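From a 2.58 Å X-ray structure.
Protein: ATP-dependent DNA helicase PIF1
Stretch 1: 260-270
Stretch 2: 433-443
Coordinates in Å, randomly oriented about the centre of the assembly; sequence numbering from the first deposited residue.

Stretch 1, residues 260-270: VYNSVDTGILP
Stretch 2 433-443: GTVLVSRIQFP

Strands 264-267 and 437-441 run antiparallel (167°), their axes approaching to 4.5 Å, and the two stretches bury 770 Å². Val264 pairs with Ile440 (N to O 3.1 Å, O to N 3.0 Å) and Thr266 with Ser438 (N to O 2.9 Å, O to N 2.7 Å); Asp265-Arg439 and Gly267-Val437 are the intervening non-hydrogen-bonded pairs. Beyond them, Ile268 N donates to Leu436 O (2.9 Å).

On the face of Asp265 and Arg439, a bidentate salt bridge closes side-on, through the NE/NH2 edge of the guanidinium. Asp265 (m, chi2 -2°) accepts Arg439 NE at OD1 (2.9 Å) and Arg439 NH2 at OD2 (2.8 Å); the arginine reaches it extended through chi2 (t, t), then bent at chi3 (m). Ser263, chi1 p, steadies the carboxylate, OG donating to Asp265 OD1 (3.0 Å). Gly267 (phi/psi 165/155) suits its site because a CB would clash with Leu436 O. On the other face, Val264 (t) packs CB against Ile440 CB (4.3 Å; Ile440 m, t).

At one end, Gln441 (t, p, chi3 -80°) curls so that NE2 donates to Tyr261 O (3.2 Å), while OE1 accepts Phe442 N (3.1 Å). Tyr261 and Phe442, both m, meet edge-to-face, Phe442 supplying the edge (centroids 4.5 Å, planes 56°). At the other, Leu269 (m, t) sets CD1 3.6 Å from Val437 CG2, and Ile268 (p, t) brings CD1 to 4.0 Å from Leu436 CD2.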

# COMPACT_ATOMS: atom_id res chain seq x y z
N VAL A 260 1.57 13.97 -24.04
CA VAL A 260 2.79 13.65 -23.31
C VAL A 260 3.10 14.81 -22.37
O VAL A 260 3.31 15.95 -22.83
CB VAL A 260 3.98 13.38 -24.24
CG1 VAL A 260 5.24 13.11 -23.43
CG2 VAL A 260 3.67 12.22 -25.18
N TYR A 261 3.13 14.53 -21.08
CA TYR A 261 3.43 15.52 -20.06
C TYR A 261 4.79 15.19 -19.46
O TYR A 261 4.93 14.23 -18.71
CB TYR A 261 2.37 15.53 -18.96
CG TYR A 261 1.04 16.13 -19.35
CD1 TYR A 261 0.92 17.49 -19.59
CD2 TYR A 261 -0.10 15.34 -19.45
CE1 TYR A 261 -0.29 18.05 -19.93
CE2 TYR A 261 -1.32 15.89 -19.79
CZ TYR A 261 -1.40 17.25 -20.03
OH TYR A 261 -2.61 17.81 -20.37
N ASN A 262 5.80 15.99 -19.80
CA ASN A 262 7.12 15.84 -19.22
C ASN A 262 7.19 16.58 -17.89
O ASN A 262 6.64 17.68 -17.75
CB ASN A 262 8.19 16.35 -20.18
CG ASN A 262 8.30 15.52 -21.44
OD1 ASN A 262 8.24 14.28 -21.39
ND2 ASN A 262 8.44 16.18 -22.58
N SER A 263 7.87 15.97 -16.93
CA SER A 263 8.03 16.59 -15.62
C SER A 263 9.15 17.62 -15.65
O SER A 263 10.14 17.47 -16.37
CB SER A 263 8.34 15.53 -14.56
OG SER A 263 9.62 14.96 -14.78
N VAL A 264 9.00 18.65 -14.83
CA VAL A 264 10.04 19.65 -14.63
C VAL A 264 10.84 19.22 -13.41
O VAL A 264 10.33 19.23 -12.29
CB VAL A 264 9.46 21.05 -14.45
CG1 VAL A 264 10.58 22.06 -14.27
CG2 VAL A 264 8.58 21.42 -15.64
N ASP A 265 12.09 18.82 -13.63
CA ASP A 265 12.95 18.28 -12.59
C ASP A 265 14.08 19.26 -12.31
O ASP A 265 14.87 19.58 -13.20
CB ASP A 265 13.51 16.92 -13.00
CG ASP A 265 12.46 15.82 -12.97
OD1 ASP A 265 11.30 16.11 -12.59
OD2 ASP A 265 12.78 14.66 -13.31
N THR A 266 14.15 19.75 -11.07
CA THR A 266 15.20 20.65 -10.63
C THR A 266 15.78 20.14 -9.32
O THR A 266 15.24 19.23 -8.68
CB THR A 266 14.68 22.08 -10.46
OG1 THR A 266 13.54 22.08 -9.59
CG2 THR A 266 14.28 22.66 -11.79
N GLY A 267 16.91 20.73 -8.91
CA GLY A 267 17.51 20.38 -7.64
C GLY A 267 18.94 20.85 -7.46
O GLY A 267 19.67 21.04 -8.43
N ILE A 268 19.34 21.02 -6.20
CA ILE A 268 20.69 21.49 -5.87
C ILE A 268 21.61 20.34 -5.48
O ILE A 268 22.75 20.59 -5.06
CB ILE A 268 20.64 22.56 -4.77
CG1 ILE A 268 20.05 21.97 -3.48
CG2 ILE A 268 19.87 23.79 -5.23
CD1 ILE A 268 19.94 22.97 -2.36
N LEU A 269 21.16 19.11 -5.61
CA LEU A 269 22.05 17.99 -5.37
C LEU A 269 22.93 17.73 -6.60
O LEU A 269 22.49 17.95 -7.73
CB LEU A 269 21.27 16.72 -5.04
CG LEU A 269 20.57 16.57 -3.70
CD1 LEU A 269 19.99 15.16 -3.63
CD2 LEU A 269 21.50 16.86 -2.51
N PRO A 270 24.16 17.27 -6.39
CA PRO A 270 25.01 16.90 -7.53
C PRO A 270 24.55 15.60 -8.16
O PRO A 270 23.68 14.89 -7.65
CB PRO A 270 26.40 16.76 -6.90
CG PRO A 270 26.11 16.36 -5.48
CD PRO A 270 24.83 17.06 -5.10
N GLY A 433 14.11 22.70 5.75
CA GLY A 433 13.18 23.17 4.74
C GLY A 433 13.80 23.46 3.39
O GLY A 433 13.07 23.85 2.47
N THR A 434 15.10 23.29 3.22
CA THR A 434 15.76 23.57 1.95
C THR A 434 15.51 22.40 1.00
O THR A 434 15.93 21.27 1.27
CB THR A 434 17.26 23.78 2.15
OG1 THR A 434 17.46 24.92 3.01
CG2 THR A 434 17.96 24.02 0.83
N VAL A 435 14.82 22.66 -0.11
CA VAL A 435 14.48 21.59 -1.04
C VAL A 435 15.74 21.20 -1.80
O VAL A 435 16.42 22.05 -2.39
CB VAL A 435 13.36 22.03 -1.99
CG1 VAL A 435 13.57 23.46 -2.43
CG2 VAL A 435 13.30 21.11 -3.20
N LEU A 436 16.08 19.91 -1.76
CA LEU A 436 17.27 19.42 -2.43
C LEU A 436 16.98 18.91 -3.83
O LEU A 436 17.81 19.07 -4.73
CB LEU A 436 17.92 18.31 -1.59
CG LEU A 436 18.26 18.65 -0.13
CD1 LEU A 436 18.84 17.46 0.61
CD2 LEU A 436 19.23 19.83 -0.04
N VAL A 437 15.80 18.34 -4.04
CA VAL A 437 15.35 17.87 -5.35
C VAL A 437 13.88 18.21 -5.48
O VAL A 437 13.12 18.09 -4.51
CB VAL A 437 15.59 16.35 -5.52
CG1 VAL A 437 14.97 15.88 -6.81
CG2 VAL A 437 17.06 16.03 -5.50
N SER A 438 13.47 18.67 -6.67
CA SER A 438 12.09 19.01 -6.95
C SER A 438 11.63 18.38 -8.26
O SER A 438 12.34 18.43 -9.27
CB SER A 438 11.90 20.53 -7.00
OG SER A 438 10.55 20.87 -7.26
N ARG A 439 10.42 17.83 -8.25
CA ARG A 439 9.77 17.35 -9.47
C ARG A 439 8.35 17.87 -9.50
O ARG A 439 7.59 17.67 -8.55
CB ARG A 439 9.76 15.82 -9.58
CG ARG A 439 8.79 15.33 -10.67
CD ARG A 439 8.93 13.85 -10.96
NE ARG A 439 10.17 13.55 -11.66
CZ ARG A 439 10.64 12.33 -11.87
NH1 ARG A 439 9.96 11.26 -11.48
NH2 ARG A 439 11.81 12.18 -12.48
N ILE A 440 7.98 18.52 -10.60
CA ILE A 440 6.64 19.04 -10.80
C ILE A 440 5.99 18.21 -11.89
O ILE A 440 6.52 18.09 -13.00
CB ILE A 440 6.66 20.54 -11.17
CG1 ILE A 440 7.31 21.34 -10.04
CG2 ILE A 440 5.25 21.04 -11.45
CD1 ILE A 440 7.42 22.83 -10.32
N GLN A 441 4.84 17.61 -11.56
CA GLN A 441 4.12 16.73 -12.46
C GLN A 441 2.68 16.66 -11.99
O GLN A 441 2.38 16.92 -10.83
CB GLN A 441 4.76 15.33 -12.49
CG GLN A 441 4.08 14.32 -13.41
CD GLN A 441 4.22 14.68 -14.88
OE1 GLN A 441 3.50 15.53 -15.40
NE2 GLN A 441 5.17 14.03 -15.55
N PHE A 442 1.79 16.33 -12.92
CA PHE A 442 0.42 16.03 -12.53
C PHE A 442 0.41 14.77 -11.66
O PHE A 442 1.13 13.81 -11.94
CB PHE A 442 -0.46 15.84 -13.76
CG PHE A 442 -0.54 17.06 -14.62
CD1 PHE A 442 -1.52 18.02 -14.40
CD2 PHE A 442 0.36 17.26 -15.65
CE1 PHE A 442 -1.59 19.14 -15.19
CE2 PHE A 442 0.29 18.39 -16.44
CZ PHE A 442 -0.69 19.33 -16.21
N PRO A 443 -0.39 14.75 -10.60
CA PRO A 443 -0.40 13.59 -9.68
C PRO A 443 -1.21 12.42 -10.23
O PRO A 443 -2.19 11.98 -9.63
CB PRO A 443 -1.02 14.19 -8.41
CG PRO A 443 -1.95 15.22 -8.93
CD PRO A 443 -1.27 15.83 -10.13
O HOH W 1 4.60 18.06 -16.24